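Long-range contacts in putative uncharacterized protein TTHB187 (Thermus thermophilus HB8, PDB 3SK9), which is the N-terminal HD nuclease domain of the CRISPR helicase-nuclease Cas3 and cuts single-stranded DNA in a reaction stimulated by transition-metal ions such as manganese and nickel: residues Leu15-Ser19 and Pro81-Ala85; Asp32-Ala37 and Ala209-Ala213; Glu44-Thr48 and Gly259-Pro263; Ala65-Leu70 and Phe178-Pro184; Val112-Leu116 and Pro146-Lys152. All coordinates share one frame. Numbering follows the deposited sequence.

The five contacts tie together a mostly helical HD domain whose metal-binding residues are His29, His74, Asp75 and Asp210. Interaction 2 holds Asp210 itself and lies about 8 Å from the centre of the chain. Interaction 4 packs against it, with centres 13 Å apart and Ala34 CB 3.4 Å from Ala68 O, so helix 26-43 of interaction 2 packs directly on helix 60-71 of interaction 4. Interactions 1 and 5 meet through Phe83 CE1 and Phe113 CD2 at 3.4 Å; Gln84 of interaction 1 and Glu115 of interaction 5 come within about 9 and 10 Å of Asp75 and His74 respectively, side chain to side chain. Interaction 3 lies farthest out, its centre 34 Å from that of interaction 1.

Interaction 1: Leu15-Ser19 and Pro81-Ala85; sequences LWAKS and PVFQA
Gln84 (89 Å² buried) and Trp16 (59 Å²) dominate this surface contact of the Cas3 HD domain. Helix 10-16 ends at Trp16, and Ala17 (phi/psi -54/131) and Lys18 (-104/158) are extended. In 81-85 a 3-10 turn (Gln84 N to Pro81 O 3.1 Å) precedes an extended Gln84 (-129/165). Gln84 CA lies 6.6 Å from Ala17 CA. With chi1 and chi2 both m, the side-chain amide of this loop residue pairs through two hydrogen bonds with the backbone of one residue just after the helix: Lys18 N donates to Gln84 OE1 (2.8 Å, 174°), and Gln84 NE2 donates to Lys18 O (2.9 Å, 167°). That nitrogen also bonds Lys78 O. A water donates to Lys18 O (3.0 Å) and Phe83 O (2.9 Å). Trp16 (chi1 t) brings CZ3 to 3.7 Å from Gln84 CB and its edge, at CH2, to 3.4 Å from Ala85 O. Trp166 of helix 165-181 touches both Trp16 and Gln84, while Leu26 of helix 26-43 bonds Ala17 through the backbone.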
# COMPACT_ATOMS: atom_id res chain seq x y z
N LEU A 15 11.22 7.29 9.82
CA LEU A 15 10.15 8.04 10.49
C LEU A 15 10.05 9.52 10.06
O LEU A 15 8.97 10.11 10.10
CB LEU A 15 10.27 7.92 12.01
CG LEU A 15 10.10 6.45 12.53
CD1 LEU A 15 10.56 6.22 14.02
CD2 LEU A 15 8.68 5.97 12.35
N TRP A 16 11.15 10.09 9.59
CA TRP A 16 11.18 11.49 9.17
C TRP A 16 10.53 11.71 7.83
O TRP A 16 10.02 12.80 7.55
CB TRP A 16 12.63 12.02 9.13
CG TRP A 16 12.77 13.39 8.49
CD1 TRP A 16 12.62 14.63 9.12
CD2 TRP A 16 13.13 13.68 7.12
NE1 TRP A 16 12.86 15.64 8.21
CE2 TRP A 16 13.15 15.09 6.98
CE3 TRP A 16 13.42 12.89 6.01
CZ2 TRP A 16 13.47 15.71 5.77
CZ3 TRP A 16 13.73 13.52 4.80
CH2 TRP A 16 13.75 14.92 4.69
N ALA A 17 10.56 10.69 6.96
CA ALA A 17 9.92 10.79 5.65
C ALA A 17 8.47 11.19 5.82
O ALA A 17 7.79 10.61 6.66
CB ALA A 17 10.02 9.48 4.92
N LYS A 18 8.01 12.19 5.08
CA LYS A 18 6.62 12.67 5.17
C LYS A 18 5.71 12.23 4.01
O LYS A 18 6.19 11.94 2.90
CB LYS A 18 6.61 14.20 5.20
CG LYS A 18 7.59 14.78 6.24
CD LYS A 18 7.17 14.41 7.65
CE LYS A 18 7.91 15.26 8.72
NZ LYS A 18 9.34 15.32 8.40
N SER A 19 4.39 12.24 4.24
CA SER A 19 3.45 12.03 3.14
C SER A 19 2.40 13.14 3.17
O SER A 19 1.63 13.25 4.13
CB SER A 19 2.74 10.69 3.25
OG SER A 19 1.82 10.52 2.17
N PRO A 81 14.92 10.99 -1.41
CA PRO A 81 15.13 12.44 -1.22
C PRO A 81 14.35 13.27 -2.25
O PRO A 81 13.95 14.37 -1.96
CB PRO A 81 16.64 12.64 -1.46
CG PRO A 81 17.28 11.31 -1.41
CD PRO A 81 16.18 10.23 -1.55
N VAL A 82 14.15 12.71 -3.44
CA VAL A 82 13.38 13.36 -4.49
C VAL A 82 11.99 13.86 -4.02
O VAL A 82 11.50 14.90 -4.47
CB VAL A 82 13.18 12.35 -5.66
CG1 VAL A 82 12.09 12.81 -6.57
CG2 VAL A 82 14.49 12.16 -6.41
N PHE A 83 11.35 13.13 -3.12
CA PHE A 83 10.00 13.51 -2.64
C PHE A 83 9.97 14.11 -1.20
O PHE A 83 8.90 14.22 -0.61
CB PHE A 83 9.07 12.29 -2.72
CG PHE A 83 9.03 11.66 -4.08
CD1 PHE A 83 9.75 10.50 -4.34
CD2 PHE A 83 8.33 12.27 -5.12
CE1 PHE A 83 9.74 9.94 -5.60
CE2 PHE A 83 8.32 11.73 -6.39
CZ PHE A 83 9.03 10.57 -6.64
N GLN A 84 11.12 14.49 -0.65
CA GLN A 84 11.17 14.96 0.71
C GLN A 84 11.92 16.30 0.69
O GLN A 84 12.56 16.64 -0.30
CB GLN A 84 11.90 13.93 1.57
CG GLN A 84 11.21 12.54 1.58
CD GLN A 84 9.84 12.58 2.27
OE1 GLN A 84 9.62 13.41 3.15
NE2 GLN A 84 8.93 11.66 1.87
N ALA A 85 11.81 17.05 1.78
CA ALA A 85 12.36 18.41 1.83
C ALA A 85 13.87 18.41 2.06
O ALA A 85 14.47 17.41 2.45
CB ALA A 85 11.65 19.21 2.90
O HOH W 1 6.24 13.27 0.22

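Interaction 2: Asp32-Ala37 and Ala209-Ala213; sequences DTAAVA and ADWVA
Two central helices of the HD fold cross here, 26-43 and 196-213, the latter carrying the metal-binding Asp210. The segment axes approach to 8.2 Å at a crossing angle of 119°, with Thr33 CA and Ala213 CA 5.3 Å apart, Ala209 and Ala213 permitting this closeness. In apolar packing, Val36 (chi1 t) sets CG1 3.9 Å from Ala209 CB and CG2 3.8 Å from Val212 CG1, while Ala37 CB lies 4.2 Å from Ala209 CB. Against polar atoms, Ala209 CB rests 3.6 Å from Thr33 O, and Ala213 CB 3.6 Å from Thr33 OG1. No hydrogen bond joins the segments directly; two waters bridge them. One donates to Asp32 OD2 (2.7 Å) and Ala213 O (2.9 Å); Asp32 also binds Tyr230 and Arg223. Asp210 (chi1 t) points CB away from helix 26-43, and its OD1 hydrogen-bonds to the metal-site residue His29, whose carbonyl takes a bond from Thr33. The second water donates to Thr33 OG1 at 2.8 Å and to Asp210 OD1 at 2.6 Å.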
# COMPACT_ATOMS: atom_id res chain seq x y z
N ASP A 32 -2.31 3.74 7.55
CA ASP A 32 -3.72 4.12 7.29
C ASP A 32 -4.25 3.38 6.05
O ASP A 32 -5.41 2.96 6.02
CB ASP A 32 -3.85 5.63 7.00
CG ASP A 32 -3.60 6.50 8.25
OD1 ASP A 32 -3.61 5.93 9.35
OD2 ASP A 32 -3.40 7.72 8.08
N THR A 33 -3.40 3.32 5.02
CA THR A 33 -3.77 2.67 3.75
C THR A 33 -4.01 1.19 4.01
O THR A 33 -4.97 0.59 3.53
CB THR A 33 -2.64 2.87 2.68
OG1 THR A 33 -2.49 4.28 2.43
CG2 THR A 33 -3.00 2.15 1.33
N ALA A 34 -3.11 0.55 4.74
CA ALA A 34 -3.32 -0.86 5.12
C ALA A 34 -4.59 -1.06 5.94
O ALA A 34 -5.28 -2.08 5.77
CB ALA A 34 -2.10 -1.39 5.93
N ALA A 35 -4.90 -0.12 6.82
CA ALA A 35 -6.08 -0.23 7.68
C ALA A 35 -7.36 -0.13 6.83
O ALA A 35 -8.31 -0.88 7.06
CB ALA A 35 -6.06 0.87 8.80
N VAL A 36 -7.36 0.78 5.85
CA VAL A 36 -8.53 0.88 4.95
C VAL A 36 -8.65 -0.42 4.15
O VAL A 36 -9.78 -0.96 3.96
CB VAL A 36 -8.41 2.06 3.97
CG1 VAL A 36 -9.55 2.05 2.91
CG2 VAL A 36 -8.41 3.43 4.75
N ALA A 37 -7.52 -0.93 3.63
CA ALA A 37 -7.55 -2.18 2.85
C ALA A 37 -8.14 -3.32 3.68
O ALA A 37 -8.98 -4.07 3.19
CB ALA A 37 -6.12 -2.56 2.38
N ALA A 209 -7.82 2.07 -1.64
CA ALA A 209 -7.42 2.32 -0.23
C ALA A 209 -6.52 3.54 -0.11
O ALA A 209 -6.62 4.30 0.87
CB ALA A 209 -6.71 1.06 0.38
N ASP A 210 -5.62 3.72 -1.06
CA ASP A 210 -4.71 4.90 -1.02
C ASP A 210 -5.54 6.19 -1.15
O ASP A 210 -5.29 7.18 -0.44
CB ASP A 210 -3.67 4.86 -2.16
CG ASP A 210 -2.75 6.11 -2.15
OD1 ASP A 210 -1.89 6.20 -1.27
OD2 ASP A 210 -2.93 7.00 -3.01
N TRP A 211 -6.53 6.16 -2.03
CA TRP A 211 -7.45 7.30 -2.19
C TRP A 211 -8.16 7.64 -0.87
O TRP A 211 -8.13 8.81 -0.43
CB TRP A 211 -8.46 7.01 -3.28
CG TRP A 211 -9.49 8.09 -3.44
CD1 TRP A 211 -9.28 9.33 -3.97
CD2 TRP A 211 -10.86 8.01 -3.12
NE1 TRP A 211 -10.44 10.04 -3.97
CE2 TRP A 211 -11.44 9.25 -3.48
CE3 TRP A 211 -11.68 6.99 -2.59
CZ2 TRP A 211 -12.78 9.52 -3.31
CZ3 TRP A 211 -13.01 7.25 -2.41
CH2 TRP A 211 -13.56 8.52 -2.76
N VAL A 212 -8.79 6.65 -0.25
CA VAL A 212 -9.52 6.89 1.02
C VAL A 212 -8.52 7.49 2.04
O VAL A 212 -8.78 8.55 2.64
CB VAL A 212 -10.09 5.60 1.61
CG1 VAL A 212 -10.72 5.85 3.01
CG2 VAL A 212 -11.15 5.05 0.71
N ALA A 213 -7.39 6.82 2.22
CA ALA A 213 -6.42 7.22 3.28
C ALA A 213 -5.77 8.57 3.03
O ALA A 213 -5.32 9.26 3.97
CB ALA A 213 -5.35 6.13 3.45
O HOH W 2 -3.03 8.67 5.61
O HOH W 3 -0.77 4.34 0.20

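Interaction 3: Glu44-Thr48 and Gly259-Pro263; sequences EPPRT and GELFP
A strand of the C-terminal beta hairpin, 260-264 paired antiparallel with 253-257, is held here against the start of helix 46-56. Nearest CA pairs are Glu44-Leu261 at 6.9 Å and Thr48-Glu260 at 5.6 Å. Glu44 is extended (phi/psi -69/157) and folds its side chain with chi1 and chi2 both m, which carries the carboxyl group to the strand: Leu261 N donates to Glu44 OE1 (3.0 Å, 158°), and Glu44 OE2 lies 2.6 Å from Leu261 O. Both backbone polar atoms of Leu261 therefore face this one carboxyl group. Pro45 occupies the N-cap position of the helix and contributes an apolar touch, its CG 3.6 Å from Leu261 CD1 (Leu261 chi1 m, chi2 t). Thr48 closes the contact with CB toward 259-263 and chi1 m, placing CG2 3.5 Å from Glu260 CB. The carboxylate of Glu260 is bonded to Tyr52 further along the same helix, and Phe262 meets Phe208 of helix 196-213. Gly259, at phi/psi 76/15, turns into the strand just before Glu260, and its carbonyl O accepts a hydrogen bond from Thr48 OG1 at 2.8 Å.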
# COMPACT_ATOMS: atom_id res chain seq x y z
N GLU A 44 -16.10 -7.06 2.06
CA GLU A 44 -16.36 -7.61 0.72
C GLU A 44 -17.22 -8.88 0.82
O GLU A 44 -17.21 -9.57 1.85
CB GLU A 44 -15.08 -7.97 -0.01
CG GLU A 44 -14.23 -6.74 -0.40
CD GLU A 44 -14.84 -5.92 -1.55
OE1 GLU A 44 -15.48 -6.53 -2.43
OE2 GLU A 44 -14.59 -4.69 -1.59
N PRO A 45 -17.93 -9.22 -0.25
CA PRO A 45 -18.70 -10.49 -0.20
C PRO A 45 -17.85 -11.71 0.07
O PRO A 45 -16.66 -11.75 -0.27
CB PRO A 45 -19.38 -10.58 -1.57
CG PRO A 45 -19.41 -9.13 -2.08
CD PRO A 45 -18.19 -8.45 -1.48
N PRO A 46 -18.45 -12.75 0.68
CA PRO A 46 -17.71 -13.99 0.90
C PRO A 46 -17.01 -14.55 -0.37
O PRO A 46 -15.92 -15.10 -0.27
CB PRO A 46 -18.80 -14.98 1.39
CG PRO A 46 -19.91 -14.15 1.89
CD PRO A 46 -19.87 -12.84 1.14
N ARG A 47 -17.68 -14.49 -1.52
CA ARG A 47 -17.03 -14.97 -2.76
C ARG A 47 -15.71 -14.21 -2.99
O ARG A 47 -14.74 -14.80 -3.43
CB ARG A 47 -17.93 -14.75 -3.97
CG ARG A 47 -18.69 -15.99 -4.36
CD ARG A 47 -19.76 -15.73 -5.42
NE ARG A 47 -20.62 -16.92 -5.50
CZ ARG A 47 -21.51 -17.25 -4.57
NH1 ARG A 47 -21.67 -16.46 -3.47
NH2 ARG A 47 -22.23 -18.36 -4.72
N THR A 48 -15.70 -12.90 -2.72
CA THR A 48 -14.48 -12.11 -2.93
C THR A 48 -13.38 -12.54 -1.96
O THR A 48 -12.21 -12.73 -2.33
CB THR A 48 -14.77 -10.59 -2.78
OG1 THR A 48 -15.80 -10.23 -3.73
CG2 THR A 48 -13.48 -9.74 -2.98
N GLY A 259 -13.71 -9.25 -9.71
CA GLY A 259 -14.36 -10.02 -8.66
C GLY A 259 -14.44 -9.39 -7.28
O GLY A 259 -14.75 -10.11 -6.30
N GLU A 260 -14.19 -8.09 -7.18
CA GLU A 260 -14.38 -7.35 -5.91
C GLU A 260 -15.15 -6.07 -6.21
O GLU A 260 -15.35 -5.70 -7.40
CB GLU A 260 -13.03 -7.03 -5.21
CG GLU A 260 -12.09 -6.12 -6.03
CD GLU A 260 -10.62 -6.15 -5.57
OE1 GLU A 260 -10.29 -6.85 -4.59
OE2 GLU A 260 -9.76 -5.45 -6.16
N LEU A 261 -15.63 -5.42 -5.16
CA LEU A 261 -16.57 -4.32 -5.31
C LEU A 261 -16.11 -3.08 -4.56
O LEU A 261 -15.57 -3.19 -3.43
CB LEU A 261 -17.97 -4.72 -4.72
CG LEU A 261 -18.61 -5.93 -5.39
CD1 LEU A 261 -19.82 -6.51 -4.57
CD2 LEU A 261 -19.04 -5.60 -6.83
N PHE A 262 -16.39 -1.92 -5.13
CA PHE A 262 -16.12 -0.64 -4.47
C PHE A 262 -17.30 0.29 -4.72
O PHE A 262 -17.96 0.16 -5.73
CB PHE A 262 -14.85 0.01 -5.08
CG PHE A 262 -13.61 -0.87 -4.98
CD1 PHE A 262 -12.95 -1.03 -3.79
CD2 PHE A 262 -13.14 -1.54 -6.10
CE1 PHE A 262 -11.84 -1.85 -3.69
CE2 PHE A 262 -12.01 -2.36 -5.99
CZ PHE A 262 -11.38 -2.51 -4.80
N PRO A 263 -17.53 1.25 -3.82
CA PRO A 263 -18.50 2.32 -4.17
C PRO A 263 -18.05 3.15 -5.40
O PRO A 263 -16.85 3.51 -5.55
CB PRO A 263 -18.54 3.18 -2.91
CG PRO A 263 -17.18 2.98 -2.27
CD PRO A 263 -16.82 1.54 -2.56

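Interaction 4: Ala65-Leu70 and Phe178-Pro184; sequences AWAAAL and FRRLGAP
Phe178, in the last turn of helix 165-181, takes chi1 m (-86°) and lays its ring beside helix 60-71. Ala69 CB sits over one face in a CH-pi contact, 4.0 Å from the ring centroid and 7° off the normal, and the CA atoms of this pair are 5.5 Å apart. At the ring edge, Phe178 CE1 meets Trp66 CZ3 at 3.5 Å and Phe178 CZ meets Leu70 CD2 at 4.3 Å; the Trp66 six-membered ring and the Phe178 ring are oblique, their planes at 70° and centroids 5.9 Å apart. Leu181 (chi1 and chi2 both m) directs CB toward 65-70, giving CD1 to Ala68 CB at 4.0 Å and CB to Ala69 CB at 4.2 Å, and it also touches Ala34 of helix 26-43. Gly182 then ends the helix in a Schellman motif: it is the C-prime residue, at phi/psi 68/33, with Ala183 N to Phe178 O at 3.2 Å and Gly182 N to Arg179 O at 3.3 Å. The turn brings the chain against helix 60-71 of the HD domain's helical core. Ala183 follows in extended conformation, its CA 4.6 Å from Trp66 CA and its CB 3.7 Å from both Ala65 O and Ala69 CB. Pro184 (-87/156) places CD 4.3 Å from Ala65 CB and from Trp66 CB, while Pro184 O lies 3.4 Å from Trp66 CE3.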
# COMPACT_ATOMS: atom_id res chain seq x y z
N ALA A 65 -4.74 -10.19 5.67
CA ALA A 65 -3.64 -9.47 6.29
C ALA A 65 -2.46 -9.27 5.32
O ALA A 65 -1.88 -8.18 5.31
CB ALA A 65 -3.16 -10.19 7.58
N TRP A 66 -2.09 -10.32 4.58
CA TRP A 66 -1.08 -10.23 3.51
C TRP A 66 -1.42 -9.14 2.47
O TRP A 66 -0.59 -8.25 2.12
CB TRP A 66 -0.94 -11.61 2.82
CG TRP A 66 -0.33 -11.59 1.45
CD1 TRP A 66 -0.98 -11.85 0.24
CD2 TRP A 66 1.04 -11.35 1.11
NE1 TRP A 66 -0.09 -11.75 -0.79
CE2 TRP A 66 1.15 -11.43 -0.30
CE3 TRP A 66 2.18 -11.05 1.87
CZ2 TRP A 66 2.38 -11.26 -0.96
CZ3 TRP A 66 3.40 -10.88 1.20
CH2 TRP A 66 3.48 -10.96 -0.21
N ALA A 67 -2.66 -9.17 1.99
CA ALA A 67 -3.08 -8.22 0.96
C ALA A 67 -3.11 -6.80 1.52
O ALA A 67 -2.70 -5.84 0.84
CB ALA A 67 -4.47 -8.61 0.38
N ALA A 68 -3.59 -6.64 2.74
CA ALA A 68 -3.62 -5.31 3.36
C ALA A 68 -2.23 -4.70 3.51
O ALA A 68 -2.03 -3.51 3.32
CB ALA A 68 -4.34 -5.36 4.78
N ALA A 69 -1.29 -5.51 3.97
CA ALA A 69 0.10 -5.05 4.18
C ALA A 69 0.74 -4.66 2.83
O ALA A 69 1.45 -3.65 2.73
CB ALA A 69 0.91 -6.16 4.80
N LEU A 70 0.49 -5.46 1.81
CA LEU A 70 1.04 -5.15 0.49
C LEU A 70 0.52 -3.79 0.04
O LEU A 70 1.24 -2.96 -0.50
CB LEU A 70 0.58 -6.19 -0.54
CG LEU A 70 1.35 -7.47 -0.78
CD1 LEU A 70 0.55 -8.31 -1.83
CD2 LEU A 70 2.80 -7.16 -1.25
N PHE A 178 4.49 -4.80 7.64
CA PHE A 178 4.21 -6.25 7.71
C PHE A 178 4.09 -6.75 9.14
O PHE A 178 3.20 -7.53 9.49
CB PHE A 178 5.29 -7.05 6.97
CG PHE A 178 5.02 -7.18 5.51
CD1 PHE A 178 4.66 -8.40 4.97
CD2 PHE A 178 5.01 -6.07 4.69
CE1 PHE A 178 4.35 -8.52 3.62
CE2 PHE A 178 4.70 -6.19 3.31
CZ PHE A 178 4.39 -7.41 2.79
N ARG A 179 4.98 -6.27 10.00
CA ARG A 179 4.93 -6.66 11.40
C ARG A 179 3.67 -6.17 12.12
O ARG A 179 3.03 -6.92 12.85
CB ARG A 179 6.18 -6.17 12.13
CG ARG A 179 6.21 -6.60 13.61
CD ARG A 179 7.57 -6.29 14.25
NE ARG A 179 8.07 -4.96 13.88
CZ ARG A 179 9.08 -4.76 13.03
NH1 ARG A 179 9.71 -5.79 12.47
NH2 ARG A 179 9.50 -3.54 12.76
N ARG A 180 3.31 -4.90 11.92
CA ARG A 180 2.10 -4.34 12.52
C ARG A 180 0.80 -5.06 12.09
O ARG A 180 -0.11 -5.17 12.89
CB ARG A 180 1.91 -2.85 12.18
CG ARG A 180 2.95 -1.94 12.62
CD ARG A 180 2.75 -1.62 14.04
NE ARG A 180 3.71 -0.60 14.26
CZ ARG A 180 3.49 0.69 14.46
NH1 ARG A 180 2.30 1.24 14.72
NH2 ARG A 180 4.58 1.41 14.49
N LEU A 181 0.72 -5.46 10.82
CA LEU A 181 -0.47 -6.14 10.26
C LEU A 181 -0.49 -7.63 10.54
O LEU A 181 -1.52 -8.28 10.33
CB LEU A 181 -0.51 -5.98 8.74
CG LEU A 181 -1.23 -4.72 8.25
CD1 LEU A 181 -2.74 -4.82 8.39
CD2 LEU A 181 -0.70 -3.47 8.96
N GLY A 182 0.64 -8.17 10.98
CA GLY A 182 0.73 -9.60 11.26
C GLY A 182 0.63 -10.41 9.99
O GLY A 182 0.10 -11.51 9.99
N ALA A 183 1.14 -9.85 8.89
CA ALA A 183 1.06 -10.47 7.56
C ALA A 183 1.98 -11.67 7.43
O ALA A 183 3.16 -11.54 7.66
CB ALA A 183 1.42 -9.44 6.51
N PRO A 184 1.43 -12.83 7.01
CA PRO A 184 2.24 -14.00 6.64
C PRO A 184 2.67 -13.95 5.15
O PRO A 184 2.00 -13.35 4.34
CB PRO A 184 1.25 -15.14 6.83
CG PRO A 184 -0.10 -14.50 6.35
CD PRO A 184 -0.02 -13.06 6.80

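Interaction 5: Val112-Leu116 and Pro146-Lys152; sequences VFTEL and PANAEEK
An N-terminal capping box begins helix 149-161 of the HD domain, and this contact fixes that helix start against helix 110-124. Asn148 (chi1 p) is the N-cap: Glu151 N donates to Asn148 OD1 at 2.8 Å (176°), and reciprocally Asn148 N donates to Glu151 OE1 at 3.0 Å (150°). Ahead of the cap, Pro146 (phi/psi -72/147) and Ala147 (-58/144) are extended, and Ala147 CA comes 6.0 Å from Val112 CA. The direct bond between segments is made by Glu115, whose t, t side chain reaches the loop, where Ala147 N donates to Glu115 OE1 at 2.9 Å (167°). The same oxygen, Glu115 OE1, also lies 3.3 Å from Ala147 CB, and Glu115 OE2 lies 3.6 Å from Pro146 CB. Val112, the residue with most area covered at 71 Å², has chi1 t and sets CG1 4.1 Å from Ala147 CB and CG2 3.5 Å from Glu151 OE2. That carboxylate oxygen is also hydrogen-bonded to His142, so Glu151 ties the capping box to the preceding loop. One helical turn beyond Val112, Leu116 (chi1 m, chi2 t) places CD2 4.0 Å from the aliphatic Lys152 CD, and both Phe113 and Leu116 touch Ala155 further along helix 149-161. A water completes the link, donating to Glu115 OE2 and to Ala147 O, both at 2.8 Å, and accepting from Lys152 NZ at 3.2 Å.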
# COMPACT_ATOMS: atom_id res chain seq x y z
N VAL A 112 6.65 5.07 -9.76
CA VAL A 112 7.75 4.43 -10.47
C VAL A 112 8.77 3.95 -9.45
O VAL A 112 9.29 2.81 -9.53
CB VAL A 112 8.43 5.39 -11.47
CG1 VAL A 112 9.65 4.76 -12.10
CG2 VAL A 112 7.45 5.86 -12.55
N PHE A 113 9.08 4.81 -8.47
CA PHE A 113 9.96 4.36 -7.37
C PHE A 113 9.33 3.24 -6.58
O PHE A 113 10.02 2.28 -6.19
CB PHE A 113 10.32 5.51 -6.45
CG PHE A 113 11.25 6.53 -7.08
CD1 PHE A 113 12.61 6.44 -6.91
CD2 PHE A 113 10.73 7.55 -7.85
CE1 PHE A 113 13.46 7.40 -7.48
CE2 PHE A 113 11.57 8.51 -8.42
CZ PHE A 113 12.92 8.43 -8.23
N THR A 114 8.02 3.29 -6.35
CA THR A 114 7.42 2.20 -5.58
C THR A 114 7.67 0.91 -6.35
O THR A 114 8.04 -0.13 -5.78
CB THR A 114 5.89 2.41 -5.40
OG1 THR A 114 5.67 3.56 -4.60
CG2 THR A 114 5.21 1.14 -4.75
N GLU A 115 7.44 0.93 -7.67
CA GLU A 115 7.61 -0.30 -8.43
C GLU A 115 9.08 -0.82 -8.34
O GLU A 115 9.31 -2.00 -8.11
CB GLU A 115 7.16 -0.13 -9.89
CG GLU A 115 7.47 -1.37 -10.78
CD GLU A 115 7.07 -1.18 -12.22
OE1 GLU A 115 6.52 -0.10 -12.56
OE2 GLU A 115 7.29 -2.11 -13.03
N LEU A 116 10.07 0.07 -8.54
CA LEU A 116 11.47 -0.37 -8.47
C LEU A 116 11.83 -0.91 -7.09
O LEU A 116 12.54 -1.90 -7.01
CB LEU A 116 12.42 0.77 -8.80
CG LEU A 116 12.34 1.22 -10.26
CD1 LEU A 116 13.19 2.48 -10.44
CD2 LEU A 116 12.81 0.09 -11.12
N PRO A 146 3.41 -1.72 -16.22
CA PRO A 146 4.75 -1.44 -15.69
C PRO A 146 5.36 -0.12 -16.21
O PRO A 146 5.16 0.25 -17.37
CB PRO A 146 5.58 -2.64 -16.17
CG PRO A 146 4.84 -3.17 -17.37
CD PRO A 146 3.39 -2.82 -17.21
N ALA A 147 6.15 0.51 -15.37
CA ALA A 147 6.87 1.73 -15.76
C ALA A 147 7.76 1.46 -16.98
O ALA A 147 8.36 0.39 -17.08
CB ALA A 147 7.74 2.19 -14.64
N ASN A 148 7.89 2.43 -17.88
CA ASN A 148 8.69 2.19 -19.08
C ASN A 148 10.19 2.42 -18.87
O ASN A 148 10.62 2.89 -17.83
CB ASN A 148 8.17 3.06 -20.25
CG ASN A 148 8.26 4.58 -19.97
OD1 ASN A 148 9.32 5.09 -19.60
ND2 ASN A 148 7.15 5.30 -20.16
N ALA A 149 10.98 2.15 -19.90
CA ALA A 149 12.44 2.28 -19.81
C ALA A 149 12.94 3.65 -19.45
O ALA A 149 13.87 3.79 -18.69
CB ALA A 149 13.08 1.84 -21.12
N GLU A 150 12.35 4.68 -20.05
CA GLU A 150 12.77 6.03 -19.77
C GLU A 150 12.45 6.41 -18.31
O GLU A 150 13.30 6.98 -17.62
CB GLU A 150 12.12 7.00 -20.75
CG GLU A 150 12.41 8.49 -20.48
CD GLU A 150 13.88 8.91 -20.63
OE1 GLU A 150 14.73 8.10 -21.09
OE2 GLU A 150 14.18 10.07 -20.28
N GLU A 151 11.24 6.12 -17.81
CA GLU A 151 10.95 6.37 -16.39
C GLU A 151 11.96 5.66 -15.47
O GLU A 151 12.45 6.24 -14.52
CB GLU A 151 9.56 5.84 -16.05
CG GLU A 151 8.43 6.66 -16.63
CD GLU A 151 7.05 6.05 -16.22
OE1 GLU A 151 6.84 4.85 -16.47
OE2 GLU A 151 6.19 6.78 -15.68
N LYS A 152 12.23 4.39 -15.74
CA LYS A 152 13.14 3.64 -14.87
C LYS A 152 14.56 4.20 -14.96
O LYS A 152 15.24 4.30 -13.93
CB LYS A 152 13.10 2.15 -15.19
CG LYS A 152 11.74 1.54 -14.87
CD LYS A 152 11.76 0.04 -14.99
CE LYS A 152 11.80 -0.40 -16.43
NZ LYS A 152 11.78 -1.89 -16.50
O HOH W 4 8.85 -1.75 -15.29